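Tryptophan synthase alpha chain (Aquifex aeolicus, PDB 2EKC) probably cleaves indoleglycerol phosphate to indole and glyceraldehyde 3-phosphate, the alpha-subunit step in the final stage of tryptophan biosynthesis. Local coordinates at residues V215-E223 and K254-E262. Residues are numbered along the deposited sequence; the frame is centred on the assembly and turned at random.
Sequences VSKKEHARE and KELKEGLRE
Two neighbouring outer helices of the TIM barrel, helix 218-225, after strand 209-212, and the C-terminal helix 246-258, meet where Ala-221 and Lys-218 lie against Leu-256, Gly-259 and Leu-260. The short segments 218-223 and 254-258 run at 33° to each other, 7.9 Å apart at their closest. Ala-221 points its CB at the C-terminal helix, 3.6 Å from Leu-256 O and 3.8 Å from Leu-260 CD2. Leu-256 CD2 reaches under the start of the other helix, 3.6 Å from the carbonyl carbon of the N-cap residue Lys-217. Both leucines also touch strand 230-233, through Val-233 and Val-231, so the interface rests on the barrel wall. Gly-259 lets the backbones close in: a CB there would clash with Lys-218 O. On the outer side, Lys-218 swings CG away from its own N (chi1 175°) and runs extended across Glu-255 at about a right angle, ending in a weak salt bridge from NZ to Glu-258 OE1 at 3.5 Å. Replacing Lys-218 with an alanine would probably leave Glu-258 without this cation and strip the methylene cover from Glu-255 O. One turn on, Arg-222, in the conformer described here, bends at chi2 and chi3 to lay one face of its guanidinium over Gly-259 O, which sits 3.3 Å above the plane. End-on, NH1 and NH2 both donate to Arg-261 O, at 2.9 and 3.1 Å, linking to the chain beyond the helix; the side chain of Arg-261 instead pairs with Glu-16. Apolar contacts toward the barrel, with polar and charged groups on the outer side, are characteristic of the outer helical layer of a beta/alpha (TIM) barrel, here closed by its C-terminal helix.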
ATOM      1  N   VAL A 215      -2.995  -2.920  12.571  1.00 36.93           N
ATOM      2  CA  VAL A 215      -4.417  -3.086  12.291  1.00 36.13           C
ATOM      3  C   VAL A 215      -4.709  -4.555  12.024  1.00 35.80           C
ATOM      4  O   VAL A 215      -4.099  -5.163  11.148  1.00 37.23           O
ATOM      5  CB  VAL A 215      -4.854  -2.262  11.061  1.00 36.41           C
ATOM      6  CG1 VAL A 215      -6.365  -2.338  10.900  1.00 35.92           C
ATOM      7  CG2 VAL A 215      -4.396  -0.819  11.209  1.00 36.24           C
ATOM      8  N   SER A 216      -5.642  -5.127  12.778  1.00 34.98           N
ATOM      9  CA  SER A 216      -5.990  -6.532  12.605  1.00 33.92           C
ATOM     10  C   SER A 216      -7.398  -6.855  13.083  1.00 32.96           C
ATOM     11  O   SER A 216      -7.838  -7.999  12.996  1.00 33.02           O
ATOM     12  CB  SER A 216      -4.989  -7.413  13.357  1.00 35.67           C
ATOM     13  OG  SER A 216      -4.982  -7.109  14.741  1.00 37.12           O
ATOM     14  N   LYS A 217      -8.103  -5.850  13.588  1.00 32.08           N
ATOM     15  CA  LYS A 217      -9.460  -6.048  14.090  1.00 32.91           C
ATOM     16  C   LYS A 217     -10.392  -4.949  13.598  1.00 31.54           C
ATOM     17  O   LYS A 217      -9.966  -3.818  13.372  1.00 30.54           O
ATOM     18  CB  LYS A 217      -9.453  -6.056  15.620  1.00 36.34           C
ATOM     19  CG  LYS A 217      -8.633  -7.182  16.232  1.00 38.90           C
ATOM     20  CD  LYS A 217      -8.227  -6.871  17.669  1.00 41.17           C
ATOM     21  CE  LYS A 217      -9.426  -6.598  18.561  1.00 42.60           C
ATOM     22  NZ  LYS A 217      -8.998  -6.266  19.951  1.00 43.22           N
ATOM     23  N   LYS A 218     -11.665  -5.289  13.437  1.00 31.54           N
ATOM     24  CA  LYS A 218     -12.663  -4.331  12.981  1.00 31.80           C
ATOM     25  C   LYS A 218     -12.621  -3.069  13.838  1.00 31.61           C
ATOM     26  O   LYS A 218     -12.756  -1.957  13.327  1.00 31.44           O
ATOM     27  CB  LYS A 218     -14.054  -4.957  13.049  1.00 32.31           C
ATOM     28  CG  LYS A 218     -15.188  -4.006  12.719  1.00 33.91           C
ATOM     29  CD  LYS A 218     -16.523  -4.701  12.891  1.00 34.92           C
ATOM     30  CE  LYS A 218     -17.676  -3.716  12.817  1.00 35.11           C
ATOM     31  NZ  LYS A 218     -18.977  -4.400  13.053  1.00 36.74           N
ATOM     32  N   GLU A 219     -12.430  -3.251  15.142  1.00 30.96           N
ATOM     33  CA  GLU A 219     -12.359  -2.134  16.079  1.00 31.22           C
ATOM     34  C   GLU A 219     -11.230  -1.185  15.706  1.00 29.53           C
ATOM     35  O   GLU A 219     -11.366   0.032  15.827  1.00 28.43           O
ATOM     36  CB  GLU A 219     -12.134  -2.643  17.507  1.00 33.51           C
ATOM     37  CG  GLU A 219     -13.368  -3.231  18.184  1.00 40.12           C
ATOM     38  CD  GLU A 219     -14.014  -4.349  17.383  1.00 42.41           C
ATOM     39  OE1 GLU A 219     -13.298  -5.301  17.002  1.00 43.65           O
ATOM     40  OE2 GLU A 219     -15.241  -4.277  17.145  1.00 44.06           O
ATOM     41  N   HIS A 220     -10.110  -1.751  15.263  1.00 26.67           N
ATOM     42  CA  HIS A 220      -8.950  -0.954  14.875  1.00 24.86           C
ATOM     43  C   HIS A 220      -9.297  -0.086  13.673  1.00 22.72           C
ATOM     44  O   HIS A 220      -8.981   1.104  13.640  1.00 22.78           O
ATOM     45  CB  HIS A 220      -7.766  -1.859  14.512  1.00 27.14           C
ATOM     46  CG  HIS A 220      -7.367  -2.813  15.594  1.00 30.60           C
ATOM     47  ND1 HIS A 220      -6.340  -3.719  15.440  1.00 31.38           N
ATOM     48  CD2 HIS A 220      -7.858  -3.010  16.842  1.00 32.11           C
ATOM     49  CE1 HIS A 220      -6.214  -4.432  16.546  1.00 32.79           C
ATOM     50  NE2 HIS A 220      -7.123  -4.021  17.411  1.00 33.10           N
ATOM     51  N   ALA A 221      -9.942  -0.693  12.683  1.00 22.20           N
ATOM     52  CA  ALA A 221     -10.338   0.016  11.473  1.00 19.99           C
ATOM     53  C   ALA A 221     -11.274   1.167  11.814  1.00 21.11           C
ATOM     54  O   ALA A 221     -11.092   2.285  11.344  1.00 20.34           O
ATOM     55  CB  ALA A 221     -11.020  -0.944  10.507  1.00 19.64           C
ATOM     56  N   ARG A 222     -12.279   0.879  12.636  1.00 21.95           N
ATOM     57  CA  ARG A 222     -13.250   1.886  13.056  1.00 22.57           C
ATOM     58  C   ARG A 222     -12.555   3.054  13.757  1.00 22.84           C
ATOM     59  O   ARG A 222     -12.812   4.214  13.443  1.00 23.00           O
ATOM     60  CB  ARG A 222     -14.282   1.244  13.991  1.00 22.89           C
ATOM     61  CG  ARG A 222     -15.288   2.229  14.581  0.50 23.11           C
ATOM     62  CD  ARG A 222     -16.135   2.888  13.502  0.50 22.67           C
ATOM     63  NE  ARG A 222     -17.081   1.956  12.892  0.50 22.71           N
ATOM     64  CZ  ARG A 222     -17.834   2.244  11.835  0.50 22.05           C
ATOM     65  NH1 ARG A 222     -17.754   3.441  11.266  0.50 21.44           N
ATOM     66  NH2 ARG A 222     -18.669   1.340  11.346  0.50 21.63           N
ATOM     67  N   GLU A 223     -11.670   2.744  14.699  1.00 23.45           N
ATOM     68  CA  GLU A 223     -10.948   3.773  15.441  1.00 25.93           C
ATOM     69  C   GLU A 223     -10.036   4.629  14.562  1.00 26.10           C
ATOM     70  O   GLU A 223     -10.088   5.858  14.618  1.00 27.31           O
ATOM     71  CB  GLU A 223     -10.129   3.132  16.562  1.00 29.65           C
ATOM     72  CG  GLU A 223     -10.974   2.351  17.555  1.00 36.02           C
ATOM     73  CD  GLU A 223     -10.151   1.721  18.665  1.00 39.45           C
ATOM     74  OE1 GLU A 223      -9.265   0.891  18.359  1.00 41.88           O
ATOM     75  OE2 GLU A 223     -10.396   2.056  19.844  1.00 40.70           O
ATOM     76  N   LYS A 254     -13.801  -8.509   4.909  1.00 19.72           N
ATOM     77  CA  LYS A 254     -15.196  -8.091   4.943  1.00 22.52           C
ATOM     78  C   LYS A 254     -15.497  -7.392   6.264  1.00 22.96           C
ATOM     79  O   LYS A 254     -16.175  -6.368   6.295  1.00 24.86           O
ATOM     80  CB  LYS A 254     -16.113  -9.304   4.769  1.00 22.85           C
ATOM     81  CG  LYS A 254     -17.591  -8.963   4.719  1.00 27.69           C
ATOM     82  CD  LYS A 254     -18.422 -10.158   4.261  1.00 32.95           C
ATOM     83  CE  LYS A 254     -18.335 -11.310   5.248  1.00 35.68           C
ATOM     84  NZ  LYS A 254     -19.111 -12.501   4.797  1.00 40.36           N
ATOM     85  N   GLU A 255     -14.980  -7.950   7.354  1.00 23.62           N
ATOM     86  CA  GLU A 255     -15.189  -7.383   8.679  1.00 24.47           C
ATOM     87  C   GLU A 255     -14.484  -6.036   8.857  1.00 23.90           C
ATOM     88  O   GLU A 255     -15.053  -5.100   9.419  1.00 21.79           O
ATOM     89  CB  GLU A 255     -14.719  -8.375   9.745  1.00 27.76           C
ATOM     90  CG  GLU A 255     -14.733  -7.820  11.153  1.00 36.09           C
ATOM     91  CD  GLU A 255     -14.793  -8.909  12.199  1.00 39.94           C
ATOM     92  OE1 GLU A 255     -14.022  -9.888  12.083  1.00 43.02           O
ATOM     93  OE2 GLU A 255     -15.609  -8.782  13.137  1.00 41.07           O
ATOM     94  N   LEU A 256     -13.245  -5.941   8.386  1.00 22.28           N
ATOM     95  CA  LEU A 256     -12.491  -4.695   8.488  1.00 21.67           C
ATOM     96  C   LEU A 256     -13.232  -3.586   7.748  1.00 21.15           C
ATOM     97  O   LEU A 256     -13.370  -2.471   8.248  1.00 20.39           O
ATOM     98  CB  LEU A 256     -11.096  -4.867   7.886  1.00 21.20           C
ATOM     99  CG  LEU A 256     -10.150  -5.830   8.607  1.00 21.98           C
ATOM    100  CD1 LEU A 256      -8.848  -5.967   7.823  1.00 20.98           C
ATOM    101  CD2 LEU A 256      -9.879  -5.309  10.013  1.00 22.41           C
ATOM    102  N   LYS A 257     -13.709  -3.911   6.551  1.00 22.36           N
ATOM    103  CA  LYS A 257     -14.439  -2.957   5.729  1.00 24.45           C
ATOM    104  C   LYS A 257     -15.729  -2.517   6.426  1.00 25.24           C
ATOM    105  O   LYS A 257     -16.238  -1.426   6.173  1.00 25.27           O
ATOM    106  CB  LYS A 257     -14.752  -3.585   4.366  1.00 26.44           C
ATOM    107  CG  LYS A 257     -15.324  -2.617   3.351  1.00 27.71           C
ATOM    108  CD  LYS A 257     -14.393  -1.432   3.123  1.00 25.38           C
ATOM    109  CE  LYS A 257     -15.115  -0.336   2.367  1.00 25.12           C
ATOM    110  NZ  LYS A 257     -14.321   0.910   2.238  1.00 22.89           N
ATOM    111  N   GLU A 258     -16.257  -3.368   7.303  1.00 26.92           N
ATOM    112  CA  GLU A 258     -17.470  -3.036   8.046  1.00 27.94           C
ATOM    113  C   GLU A 258     -17.201  -1.863   8.981  1.00 26.77           C
ATOM    114  O   GLU A 258     -18.055  -0.999   9.169  1.00 29.05           O
ATOM    115  CB  GLU A 258     -17.955  -4.242   8.858  1.00 29.97           C
ATOM    116  CG  GLU A 258     -19.002  -5.079   8.140  1.00 34.78           C
ATOM    117  CD  GLU A 258     -19.425  -6.304   8.934  1.00 36.97           C
ATOM    118  OE1 GLU A 258     -19.634  -6.182  10.162  1.00 39.35           O
ATOM    119  OE2 GLU A 258     -19.560  -7.386   8.324  1.00 38.84           O
ATOM    120  N   GLY A 259     -16.010  -1.835   9.566  1.00 23.62           N
ATOM    121  CA  GLY A 259     -15.661  -0.750  10.464  1.00 21.74           C
ATOM    122  C   GLY A 259     -15.260   0.521   9.736  1.00 19.57           C
ATOM    123  O   GLY A 259     -14.855   1.499  10.366  1.00 20.42           O
ATOM    124  N   LEU A 260     -15.378   0.518   8.412  1.00 18.72           N
ATOM    125  CA  LEU A 260     -15.010   1.677   7.604  1.00 19.38           C
ATOM    126  C   LEU A 260     -16.200   2.334   6.909  1.00 21.08           C
ATOM    127  O   LEU A 260     -16.024   3.147   5.996  1.00 20.33           O
ATOM    128  CB  LEU A 260     -13.969   1.264   6.552  1.00 18.81           C
ATOM    129  CG  LEU A 260     -12.653   0.714   7.114  1.00 18.44           C
ATOM    130  CD1 LEU A 260     -11.731   0.299   5.981  1.00 18.94           C
ATOM    131  CD2 LEU A 260     -11.993   1.773   7.979  1.00 17.68           C
ATOM    132  N   ARG A 261     -17.408   1.987   7.344  1.00 21.79           N
ATOM    133  CA  ARG A 261     -18.618   2.544   6.747  1.00 24.63           C
ATOM    134  C   ARG A 261     -19.382   3.436   7.717  1.00 25.15           C
ATOM    135  O   ARG A 261     -19.418   3.180   8.924  1.00 25.05           O
ATOM    136  CB  ARG A 261     -19.553   1.424   6.287  1.00 27.11           C
ATOM    137  CG  ARG A 261     -18.937   0.406   5.346  1.00 28.69           C
ATOM    138  CD  ARG A 261     -19.922  -0.725   5.102  1.00 33.44           C
ATOM    139  NE  ARG A 261     -19.318  -1.862   4.411  1.00 35.80           N
ATOM    140  CZ  ARG A 261     -18.851  -1.818   3.169  1.00 34.95           C
ATOM    141  NH1 ARG A 261     -18.916  -0.691   2.475  1.00 36.86           N
ATOM    142  NH2 ARG A 261     -18.324  -2.903   2.620  1.00 35.31           N
ATOM    143  N   GLU A 262     -19.989   4.486   7.175  1.00 24.12           N
ATOM    144  CA  GLU A 262     -20.788   5.410   7.965  1.00 25.54           C
ATOM    145  C   GLU A 262     -22.078   5.715   7.202  1.00 24.11           C
ATOM    146  O   GLU A 262     -22.725   6.742   7.486  1.00 23.24           O
ATOM    147  CB  GLU A 262     -19.994   6.694   8.232  1.00 27.12           C
ATOM    148  CG  GLU A 262     -18.765   6.465   9.104  1.00 32.32           C
ATOM    149  CD  GLU A 262     -17.987   7.734   9.390  1.00 37.45           C
ATOM    150  OE1 GLU A 262     -18.345   8.800   8.843  1.00 39.56           O
ATOM    151  OE2 GLU A 262     -17.007   7.665  10.165  1.00 41.31           O
ATOM    152  OXT GLU A 262     -22.440   4.898   6.331  1.00 23.03           O
TER